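Local coordinates for protein 2-oxo-1,2-dihydroquinoline 8-monooxygenase, oxygenase component (Pseudomonas putida, PDB 1Z02) that catalyses the 8-monooxygenation of 2-oxo-1,2-dihydroquinoline, using a Rieske [2Fe-2S] cluster and a mononuclear iron centre, at residues K226-V231 with N362-Y367; N306-H311 with H351-L356; Q314-V319 with Y367-M372. All blocks are in the same frame, centred on the assembly; numbering follows the deposited sequence.

Contact 1: K226-V231 with N362-Y367. With FE (Fe (III) ion), chain G.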
loop_
_atom_site.group_PDB
_atom_site.type_symbol
_atom_site.label_atom_id
_atom_site.label_comp_id
_atom_site.label_asym_id
_atom_site.label_seq_id
_atom_site.Cartn_x
_atom_site.Cartn_y
_atom_site.Cartn_z
ATOM N N LYS A 226 -10.018 30.760 -11.898
ATOM C CA LYS A 226 -10.135 32.195 -11.642
ATOM C C LYS A 226 -8.853 32.876 -11.179
ATOM O O LYS A 226 -8.622 34.023 -11.531
ATOM C CB LYS A 226 -11.250 32.474 -10.624
ATOM C CG LYS A 226 -11.061 31.738 -9.316
ATOM C CD LYS A 226 -12.152 32.040 -8.295
ATOM C CE LYS A 226 -12.087 33.451 -7.716
ATOM N NZ LYS A 226 -12.653 34.522 -8.573
ATOM N N ASP A 227 -8.028 32.183 -10.397
ATOM C CA ASP A 227 -6.779 32.752 -9.881
ATOM C C ASP A 227 -5.563 32.527 -10.782
ATOM O O ASP A 227 -4.469 33.004 -10.488
ATOM C CB ASP A 227 -6.481 32.186 -8.485
ATOM C CG ASP A 227 -7.548 32.543 -7.468
ATOM O OD1 ASP A 227 -7.483 32.060 -6.316
ATOM O OD2 ASP A 227 -8.458 33.316 -7.827
ATOM N N ASN A 228 -5.742 31.789 -11.872
ATOM C CA ASN A 228 -4.633 31.531 -12.780
ATOM C C ASN A 228 -3.997 32.837 -13.256
ATOM O O ASN A 228 -4.687 33.815 -13.572
ATOM C CB ASN A 228 -5.103 30.709 -13.977
ATOM C CG ASN A 228 -5.513 29.302 -13.593
ATOM O OD1 ASN A 228 -5.373 28.885 -12.438
ATOM N ND2 ASN A 228 -6.020 28.560 -14.561
ATOM N N THR A 229 -2.673 32.842 -13.308
ATOM C CA THR A 229 -1.927 34.021 -13.709
ATOM C C THR A 229 -2.291 34.527 -15.098
ATOM O O THR A 229 -2.420 35.741 -15.299
ATOM C CB THR A 229 -0.412 33.745 -13.661
ATOM O OG1 THR A 229 -0.053 33.368 -12.334
ATOM C CG2 THR A 229 0.382 34.965 -14.049
ATOM N N ILE A 230 -2.460 33.614 -16.051
ATOM C CA ILE A 230 -2.788 34.014 -17.417
ATOM C C ILE A 230 -4.103 34.798 -17.486
ATOM O O ILE A 230 -4.252 35.731 -18.278
ATOM C CB ILE A 230 -2.885 32.795 -18.347
ATOM C CG1 ILE A 230 -3.085 33.279 -19.787
ATOM C CG2 ILE A 230 -4.038 31.897 -17.899
ATOM C CD1 ILE A 230 -3.020 32.179 -20.830
ATOM N N VAL A 231 -5.049 34.432 -16.631
ATOM C CA VAL A 231 -6.346 35.100 -16.600
ATOM C C VAL A 231 -6.199 36.566 -16.205
ATOM O O VAL A 231 -6.858 37.430 -16.778
ATOM C CB VAL A 231 -7.311 34.412 -15.604
ATOM C CG1 VAL A 231 -8.627 35.179 -15.532
ATOM C CG2 VAL A 231 -7.563 32.976 -16.040
ATOM N N ASN A 362 -3.745 24.688 -16.777
ATOM C CA ASN A 362 -4.142 23.296 -16.544
ATOM C C ASN A 362 -3.668 22.573 -15.279
ATOM O O ASN A 362 -4.228 21.543 -14.931
ATOM C CB ASN A 362 -3.796 22.461 -17.782
ATOM C CG ASN A 362 -4.634 22.846 -18.981
ATOM O OD1 ASN A 362 -4.126 23.298 -20.006
ATOM N ND2 ASN A 362 -5.936 22.683 -18.849
ATOM N N ASP A 363 -2.650 23.078 -14.592
ATOM C CA ASP A 363 -2.213 22.407 -13.367
ATOM C C ASP A 363 -3.350 22.413 -12.345
ATOM O O ASP A 363 -3.469 21.505 -11.529
ATOM C CB ASP A 363 -0.990 23.098 -12.761
ATOM C CG ASP A 363 0.302 22.730 -13.464
ATOM O OD1 ASP A 363 1.354 23.311 -13.107
ATOM O OD2 ASP A 363 0.269 21.858 -14.363
ATOM N N SER A 364 -4.194 23.440 -12.395
ATOM C CA SER A 364 -5.318 23.549 -11.469
ATOM C C SER A 364 -6.314 22.413 -11.655
ATOM O O SER A 364 -6.965 21.988 -10.702
ATOM C CB SER A 364 -6.037 24.887 -11.664
ATOM O OG SER A 364 -5.177 25.969 -11.367
ATOM N N ASP A 365 -6.427 21.922 -12.883
ATOM C CA ASP A 365 -7.341 20.833 -13.191
ATOM C C ASP A 365 -6.912 19.527 -12.557
ATOM O O ASP A 365 -7.737 18.645 -12.338
ATOM C CB ASP A 365 -7.449 20.658 -14.705
ATOM C CG ASP A 365 -8.275 21.740 -15.336
ATOM O OD1 ASP A 365 -7.874 22.267 -16.404
ATOM O OD2 ASP A 365 -9.330 22.054 -14.734
ATOM N N LEU A 366 -5.617 19.409 -12.276
ATOM C CA LEU A 366 -5.051 18.211 -11.662
ATOM C C LEU A 366 -5.604 17.996 -10.264
ATOM O O LEU A 366 -5.992 16.884 -9.908
ATOM C CB LEU A 366 -3.522 18.322 -11.598
ATOM C CG LEU A 366 -2.715 17.516 -12.614
ATOM C CD1 LEU A 366 -3.374 17.544 -13.962
ATOM C CD2 LEU A 366 -1.308 18.049 -12.669
ATOM N N TYR A 367 -5.642 19.066 -9.475
ATOM C CA TYR A 367 -6.151 18.981 -8.118
ATOM C C TYR A 367 -7.647 18.708 -8.131
ATOM O O TYR A 367 -8.169 18.038 -7.242
ATOM C CB TYR A 367 -5.860 20.275 -7.357
ATOM C CG TYR A 367 -4.385 20.626 -7.325
ATOM C CD1 TYR A 367 -3.801 21.366 -8.355
ATOM C CD2 TYR A 367 -3.555 20.150 -6.304
ATOM C CE1 TYR A 367 -2.430 21.621 -8.375
ATOM C CE2 TYR A 367 -2.180 20.400 -6.317
ATOM C CZ TYR A 367 -1.624 21.135 -7.355
ATOM O OH TYR A 367 -0.267 21.381 -7.376
HETATM FE FE FE G . -10.118 23.308 -16.381
HETATM O O HOH W 1 -10.473 23.634 -18.652
HETATM O O HOH W 2 -9.937 21.474 -17.679
#

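Contact 2: N306-H311 with H351-L356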
loop_
_atom_site.group_PDB
_atom_site.type_symbol
_atom_site.label_atom_id
_atom_site.label_comp_id
_atom_site.label_asym_id
_atom_site.label_seq_id
_atom_site.Cartn_x
_atom_site.Cartn_y
_atom_site.Cartn_z
ATOM N N ASN A 306 -8.605 27.136 -31.421
ATOM C CA ASN A 306 -8.234 28.517 -31.142
ATOM C C ASN A 306 -7.702 28.755 -29.729
ATOM O O ASN A 306 -8.035 29.753 -29.079
ATOM C CB ASN A 306 -9.428 29.434 -31.409
ATOM C CG ASN A 306 -9.006 30.782 -31.938
ATOM O OD1 ASN A 306 -8.262 30.870 -32.921
ATOM N ND2 ASN A 306 -9.477 31.844 -31.299
ATOM N N TRP A 307 -6.860 27.837 -29.266
ATOM C CA TRP A 307 -6.264 27.941 -27.937
ATOM C C TRP A 307 -4.803 27.485 -27.979
ATOM O O TRP A 307 -4.480 26.451 -28.571
ATOM C CB TRP A 307 -7.059 27.093 -26.944
ATOM C CG TRP A 307 -6.609 27.215 -25.523
ATOM C CD1 TRP A 307 -5.615 26.505 -24.912
ATOM C CD2 TRP A 307 -7.122 28.117 -24.535
ATOM N NE1 TRP A 307 -5.478 26.905 -23.606
ATOM C CE2 TRP A 307 -6.391 27.895 -23.347
ATOM C CE3 TRP A 307 -8.128 29.093 -24.538
ATOM C CZ2 TRP A 307 -6.634 28.612 -22.171
ATOM C CZ3 TRP A 307 -8.371 29.810 -23.365
ATOM C CH2 TRP A 307 -7.625 29.562 -22.198
ATOM N N PRO A 308 -3.898 28.256 -27.354
ATOM C CA PRO A 308 -4.173 29.506 -26.629
ATOM C C PRO A 308 -4.294 30.747 -27.521
ATOM O O PRO A 308 -4.691 31.821 -27.063
ATOM C CB PRO A 308 -3.002 29.598 -25.656
ATOM C CG PRO A 308 -1.903 28.959 -26.404
ATOM C CD PRO A 308 -2.541 27.769 -27.062
ATOM N N GLU A 309 -3.938 30.588 -28.791
ATOM C CA GLU A 309 -4.015 31.672 -29.765
ATOM C C GLU A 309 -4.430 31.139 -31.138
ATOM O O GLU A 309 -4.427 29.926 -31.374
ATOM C CB GLU A 309 -2.664 32.380 -29.877
ATOM C CG GLU A 309 -2.284 33.184 -28.645
ATOM C CD GLU A 309 -0.865 33.715 -28.706
ATOM O OE1 GLU A 309 -0.521 34.580 -27.871
ATOM O OE2 GLU A 309 -0.090 33.267 -29.578
ATOM N N GLU A 310 -4.771 32.050 -32.043
ATOM C CA GLU A 310 -5.199 31.661 -33.379
ATOM C C GLU A 310 -4.157 30.801 -34.072
ATOM O O GLU A 310 -2.954 31.003 -33.896
ATOM C CB GLU A 310 -5.494 32.900 -34.224
ATOM C CG GLU A 310 -6.387 33.909 -33.548
ATOM C CD GLU A 310 -6.787 35.030 -34.477
ATOM O OE1 GLU A 310 -7.429 35.987 -34.002
ATOM O OE2 GLU A 310 -6.463 34.959 -35.681
ATOM N N HIS A 311 -4.631 29.845 -34.864
ATOM C CA HIS A 311 -3.759 28.925 -35.595
ATOM C C HIS A 311 -3.070 27.905 -34.696
ATOM O O HIS A 311 -2.301 27.066 -35.165
ATOM C CB HIS A 311 -2.707 29.689 -36.401
ATOM C CG HIS A 311 -3.290 30.623 -37.414
ATOM N ND1 HIS A 311 -3.515 31.956 -37.155
ATOM C CD2 HIS A 311 -3.725 30.406 -38.679
ATOM C CE1 HIS A 311 -4.062 32.522 -38.217
ATOM N NE2 HIS A 311 -4.200 31.603 -39.154
ATOM N N HIS A 351 8.489 29.967 -23.496
ATOM C CA HIS A 351 8.363 31.103 -22.593
ATOM C C HIS A 351 6.972 31.696 -22.464
ATOM O O HIS A 351 6.800 32.738 -21.833
ATOM C CB HIS A 351 9.347 32.188 -23.028
ATOM C CG HIS A 351 10.739 31.679 -23.246
ATOM N ND1 HIS A 351 11.564 31.299 -22.210
ATOM C CD2 HIS A 351 11.429 31.436 -24.385
ATOM C CE1 HIS A 351 12.702 30.840 -22.702
ATOM N NE2 HIS A 351 12.645 30.912 -24.019
ATOM N N MET A 352 5.976 31.040 -23.047
ATOM C CA MET A 352 4.619 31.556 -22.960
ATOM C C MET A 352 3.590 30.451 -22.718
ATOM O O MET A 352 3.054 30.321 -21.615
ATOM C CB MET A 352 4.277 32.323 -24.240
ATOM C CG MET A 352 3.316 33.475 -24.027
ATOM S SD MET A 352 1.791 32.953 -23.210
ATOM C CE MET A 352 0.616 33.350 -24.441
ATOM N N TYR A 353 3.326 29.652 -23.747
ATOM C CA TYR A 353 2.348 28.575 -23.647
ATOM C C TYR A 353 2.624 27.552 -22.542
ATOM O O TYR A 353 1.736 27.237 -21.751
ATOM C CB TYR A 353 2.230 27.833 -24.980
ATOM C CG TYR A 353 1.979 28.716 -26.184
ATOM C CD1 TYR A 353 1.201 29.872 -26.085
ATOM C CD2 TYR A 353 2.481 28.366 -27.437
ATOM C CE1 TYR A 353 0.928 30.652 -27.209
ATOM C CE2 TYR A 353 2.212 29.133 -28.561
ATOM C CZ TYR A 353 1.437 30.273 -28.443
ATOM O OH TYR A 353 1.177 31.032 -29.560
ATOM N N LYS A 354 3.841 27.023 -22.482
ATOM C CA LYS A 354 4.154 26.025 -21.461
ATOM C C LYS A 354 4.001 26.516 -20.023
ATOM O O LYS A 354 3.194 25.984 -19.267
ATOM C CB LYS A 354 5.566 25.473 -21.663
ATOM C CG LYS A 354 5.912 24.328 -20.720
ATOM C CD LYS A 354 7.338 23.834 -20.932
ATOM C CE LYS A 354 7.661 22.678 -19.995
ATOM N NZ LYS A 354 9.075 22.213 -20.126
ATOM N N PRO A 355 4.766 27.537 -19.618
ATOM C CA PRO A 355 4.629 28.007 -18.237
ATOM C C PRO A 355 3.274 28.611 -17.868
ATOM O O PRO A 355 2.753 28.344 -16.790
ATOM C CB PRO A 355 5.764 29.021 -18.106
ATOM C CG PRO A 355 5.846 29.593 -19.490
ATOM C CD PRO A 355 5.745 28.356 -20.355
ATOM N N LEU A 356 2.698 29.418 -18.755
ATOM C CA LEU A 356 1.422 30.062 -18.458
ATOM C C LEU A 356 0.162 29.264 -18.765
ATOM O O LEU A 356 -0.840 29.413 -18.070
ATOM C CB LEU A 356 1.328 31.409 -19.180
ATOM C CG LEU A 356 2.307 32.514 -18.762
ATOM C CD1 LEU A 356 2.059 33.756 -19.600
ATOM C CD2 LEU A 356 2.117 32.859 -17.285
#

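Contact 3: Q314-V319 with Y367-M372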
loop_
_atom_site.group_PDB
_atom_site.type_symbol
_atom_site.label_atom_id
_atom_site.label_comp_id
_atom_site.label_asym_id
_atom_site.label_seq_id
_atom_site.Cartn_x
_atom_site.Cartn_y
_atom_site.Cartn_z
ATOM N N GLN A 314 -5.113 22.998 -28.884
ATOM C CA GLN A 314 -4.690 22.122 -27.797
ATOM C C GLN A 314 -5.439 20.798 -27.807
ATOM O O GLN A 314 -6.669 20.766 -27.895
ATOM C CB GLN A 314 -4.883 22.791 -26.432
ATOM C CG GLN A 314 -4.326 21.948 -25.272
ATOM C CD GLN A 314 -4.241 22.714 -23.957
ATOM O OE1 GLN A 314 -3.902 23.895 -23.939
ATOM N NE2 GLN A 314 -4.529 22.037 -22.850
ATOM N N TYR A 315 -4.680 19.709 -27.727
ATOM C CA TYR A 315 -5.240 18.360 -27.714
ATOM C C TYR A 315 -4.843 17.669 -26.424
ATOM O O TYR A 315 -3.726 17.848 -25.942
ATOM C CB TYR A 315 -4.696 17.531 -28.883
ATOM C CG TYR A 315 -5.152 17.989 -30.245
ATOM C CD1 TYR A 315 -4.244 18.521 -31.161
ATOM C CD2 TYR A 315 -6.486 17.865 -30.629
ATOM C CE1 TYR A 315 -4.651 18.914 -32.430
ATOM C CE2 TYR A 315 -6.905 18.253 -31.893
ATOM C CZ TYR A 315 -5.980 18.778 -32.791
ATOM O OH TYR A 315 -6.392 19.179 -34.041
ATOM N N GLU A 316 -5.754 16.878 -25.868
ATOM C CA GLU A 316 -5.463 16.146 -24.645
ATOM C C GLU A 316 -5.954 14.708 -24.712
ATOM O O GLU A 316 -6.948 14.394 -25.372
ATOM C CB GLU A 316 -6.097 16.814 -23.424
ATOM C CG GLU A 316 -5.720 18.261 -23.219
ATOM C CD GLU A 316 -6.152 18.778 -21.862
ATOM O OE1 GLU A 316 -7.175 18.290 -21.331
ATOM O OE2 GLU A 316 -5.475 19.681 -21.325
ATOM N N TRP A 317 -5.225 13.838 -24.027
ATOM C CA TRP A 317 -5.555 12.426 -23.929
ATOM C C TRP A 317 -5.478 12.122 -22.435
ATOM O O TRP A 317 -4.771 12.807 -21.700
ATOM C CB TRP A 317 -4.523 11.576 -24.671
ATOM C CG TRP A 317 -4.685 11.542 -26.160
ATOM C CD1 TRP A 317 -5.389 10.622 -26.882
ATOM C CD2 TRP A 317 -4.114 12.452 -27.113
ATOM N NE1 TRP A 317 -5.288 10.896 -28.226
ATOM C CE2 TRP A 317 -4.514 12.014 -28.394
ATOM C CE3 TRP A 317 -3.302 13.590 -27.006
ATOM C CZ2 TRP A 317 -4.130 12.678 -29.569
ATOM C CZ3 TRP A 317 -2.916 14.254 -28.174
ATOM C CH2 TRP A 317 -3.333 13.793 -29.440
ATOM N N TYR A 318 -6.220 11.112 -22.003
ATOM C CA TYR A 318 -6.257 10.681 -20.609
ATOM C C TYR A 318 -6.159 9.167 -20.750
ATOM O O TYR A 318 -7.120 8.428 -20.530
ATOM C CB TYR A 318 -7.582 11.114 -19.966
ATOM C CG TYR A 318 -7.996 12.524 -20.371
ATOM C CD1 TYR A 318 -8.667 12.757 -21.565
ATOM C CD2 TYR A 318 -7.650 13.631 -19.593
ATOM C CE1 TYR A 318 -8.978 14.051 -21.979
ATOM C CE2 TYR A 318 -7.964 14.937 -20.000
ATOM C CZ TYR A 318 -8.625 15.135 -21.196
ATOM O OH TYR A 318 -8.927 16.410 -21.621
ATOM N N VAL A 319 -4.973 8.729 -21.163
ATOM C CA VAL A 319 -4.705 7.324 -21.424
ATOM C C VAL A 319 -4.693 6.445 -20.189
ATOM O O VAL A 319 -3.874 6.624 -19.290
ATOM C CB VAL A 319 -3.368 7.154 -22.167
ATOM C CG1 VAL A 319 -3.206 5.695 -22.606
ATOM C CG2 VAL A 319 -3.316 8.118 -23.379
ATOM N N TYR A 367 -5.642 19.066 -9.475
ATOM C CA TYR A 367 -6.151 18.981 -8.118
ATOM C C TYR A 367 -7.647 18.708 -8.131
ATOM O O TYR A 367 -8.169 18.038 -7.242
ATOM C CB TYR A 367 -5.860 20.275 -7.357
ATOM C CG TYR A 367 -4.385 20.626 -7.325
ATOM C CD1 TYR A 367 -3.801 21.366 -8.355
ATOM C CD2 TYR A 367 -3.555 20.150 -6.304
ATOM C CE1 TYR A 367 -2.430 21.621 -8.375
ATOM C CE2 TYR A 367 -2.180 20.400 -6.317
ATOM C CZ TYR A 367 -1.624 21.135 -7.355
ATOM O OH TYR A 367 -0.267 21.381 -7.376
ATOM N N ALA A 368 -8.334 19.230 -9.141
ATOM C CA ALA A 368 -9.769 19.019 -9.259
ATOM C C ALA A 368 -10.037 17.544 -9.563
ATOM O O ALA A 368 -10.947 16.937 -9.005
ATOM C CB ALA A 368 -10.351 19.909 -10.371
ATOM N N ARG A 369 -9.241 16.963 -10.452
ATOM C CA ARG A 369 -9.435 15.557 -10.793
ATOM C C ARG A 369 -9.181 14.630 -9.602
ATOM O O ARG A 369 -10.024 13.790 -9.285
ATOM C CB ARG A 369 -8.532 15.181 -11.964
ATOM C CG ARG A 369 -8.859 15.940 -13.232
ATOM C CD ARG A 369 -7.734 15.825 -14.238
ATOM N NE ARG A 369 -7.971 16.665 -15.404
ATOM C CZ ARG A 369 -7.094 16.851 -16.382
ATOM N NH1 ARG A 369 -7.400 17.634 -17.405
ATOM N NH2 ARG A 369 -5.909 16.260 -16.331
ATOM N N GLU A 370 -8.041 14.787 -8.926
ATOM C CA GLU A 370 -7.729 13.916 -7.787
ATOM C C GLU A 370 -8.785 14.009 -6.691
ATOM O O GLU A 370 -9.125 13.000 -6.067
ATOM C CB GLU A 370 -6.346 14.243 -7.196
ATOM C CG GLU A 370 -5.149 13.964 -8.126
ATOM C CD GLU A 370 -3.795 14.181 -7.439
ATOM O OE1 GLU A 370 -3.775 14.646 -6.279
ATOM O OE2 GLU A 370 -2.747 13.895 -8.059
ATOM N N ALA A 371 -9.317 15.210 -6.472
ATOM C CA ALA A 371 -10.323 15.436 -5.436
ATOM C C ALA A 371 -11.637 14.674 -5.642
ATOM O O ALA A 371 -12.369 14.432 -4.684
ATOM C CB ALA A 371 -10.612 16.929 -5.312
ATOM N N MET A 372 -11.940 14.322 -6.889
ATOM C CA MET A 372 -13.154 13.583 -7.223
ATOM C C MET A 372 -12.984 12.069 -7.175
ATOM O O MET A 372 -13.961 11.344 -7.011
ATOM C CB MET A 372 -13.614 13.914 -8.644
ATOM C CG MET A 372 -14.510 15.125 -8.814
ATOM S SD MET A 372 -15.194 15.133 -10.498
ATOM C CE MET A 372 -13.792 15.296 -11.431
#

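Contact 1: K226-V231 with N362-Y367
Asn228 and Ser364 meet a shell outside the mononuclear iron, where a two-histidine, one-carboxylate site sits in the catalytic domain of this Rieske oxygenase. The touch is narrow: the nearest CA atoms, those of Asn228 and Ser364, are 8.1 Å apart, and two side chains span the gap. Asn228 carries the contact from its side. Its CB points at helix 363-376, and with CG anti to the carbonyl carbon (chi1 -67°) the amide is carried toward that helix. CG comes to 4.0 Å from Ser364 OG. At the tip, OD1 lies 3.1 Å from Ser364 OG, a distance that suits a hydrogen bond from the hydroxyl, though not a settled one. ND2 gives a weak hydrogen bond to Phe361 O, just before the second segment, so both ends of the amide look to the same piece of chain.

One residue beyond Ser364, Asp365 turns to the metal and grips it with both oxygens. OD2 binds the iron at 2.2 Å and OD1 at a longer 2.5 Å; two waters, His221 and His225 complete the six ligand atoms. A second-shell residue steadies this carboxylate: Asn362 ND2, with the acceptor near its amide plane, donates to Asp365 OD1 at 3.1 Å, nearly along the C-O axis and with an N-H...O angle of 151°.

Contact 2: N306-H311 with H351-L356
Pro308 and Tyr353 mark the closest backbone approach, 7.2 Å between their CA atoms. Here the loop joining the antiparallel neighbours 301-305 and 313-320 of the catalytic-domain sheet meets the long helix 339-359, a sheet-and-helix arrangement consistent with the Bet v 1-like family. Neither backbone is routine. A cis peptide precedes Pro308, while the helix carries a wider pi-type turn across 351-356 and kinks at Pro355, whose nitrogen has no hydrogen to offer the preceding turn.

The cis-proline packs on two rings. Its CB lies over one face of the preceding Trp307, offset toward the rim, and its CG reaches across to Tyr353. CG stands above the ring near one rim, 3.3 Å from Tyr353 CD1, a tight apolar touch. The two side chains cross at about a right angle. Leu332 of strand 325-335 also touches both Pro308 and Tyr353, tying the pair to the sheet.

Polar chemistry takes over at the far end of the phenol. Glu309 sets CG beside its own backbone N (chi1 -69°) and runs on extended, which brings its carboxylate to the Tyr353 edge, turned 88° from the ring plane. Tyr353 OH donates to Glu309 OE2 at 2.6 Å, a short bond that arrives from above the carboxylate plane, 51° out of it. The other oxygen, OE1, forms a salt bridge with Arg348, earlier on the same helix, so the two oxygens hold the loop to different helix residues. Met352, its chain bent, comes from the opposite direction and sets CE 3.8 Å from Glu309 OE1.

Contact 3: Q314-V319 with Y367-M372
Strand 313-320 and helix 363-376 stand well apart here, 11.4 Å between the closest CA atoms, those of Tyr318 and Arg369, so long side chains must close the distance. Arg369 does most of the reaching. Extended from CG to NE, it lays one face of its guanidinium against the Tyr318 ring edge, the two planes 82° apart, with NH1 3.8 Å from Tyr318 CE2. The same nitrogen meets Glu316 OE1 at the guanidinium's edge, near its plane, at 4.0 Å, a long salt bridge. Arg369's firmer polar partner is Asn215 OD1, bonded to NE, and Tyr328 adds a cation-pi contact.

Glu316 is held by two strands. Tyr318 OH donates to OE1 at 2.6 Å, using the anti lone pair of that oxygen. Gln314 NE2 donates to OE2 at 3.0 Å from above the carboxylate plane, and Tyr328 OH, on strand 325-335, also bonds to OE2. With an alanine at Glu316, Tyr318 OH would probably be left without its acceptor, its ring freer to shift against Arg369, and the buried guanidinium without its long-range carboxylate mate.

Asn215 also bonds through ND2 to the iron ligand Asp365, and so links Arg369 to the metal's second shell. The chemistry implies a buried charge steadied piecemeal, by an amide oxygen, the Tyr328 ring and a distant carboxylate, the Tyr318 edge merely packing alongside; its positive charge may help polarise the neighbouring iron site.

In the fold
Contact 3 is the buried one, nearest the chain's centre; contacts 1 and 2 lie farther out and are only partly buried. Contacts 1 and 3 use successive turns of helix 363-376, share Tyr367, and are joined by a probable hydrogen bond from Gln314 NE2 to Asn362 OD1. Contact 2 holds the preceding helix, 339-359, and packs against contact 1 where Ile230 meets Leu356; Trp307 touches Gln314 of contact 3. Their chemistry follows their place: a single polar touch near the iron in contact 1, proline-on-ring packing with a short phenol-carboxylate bond in contact 2, and a loosely paired buried charge in contact 3.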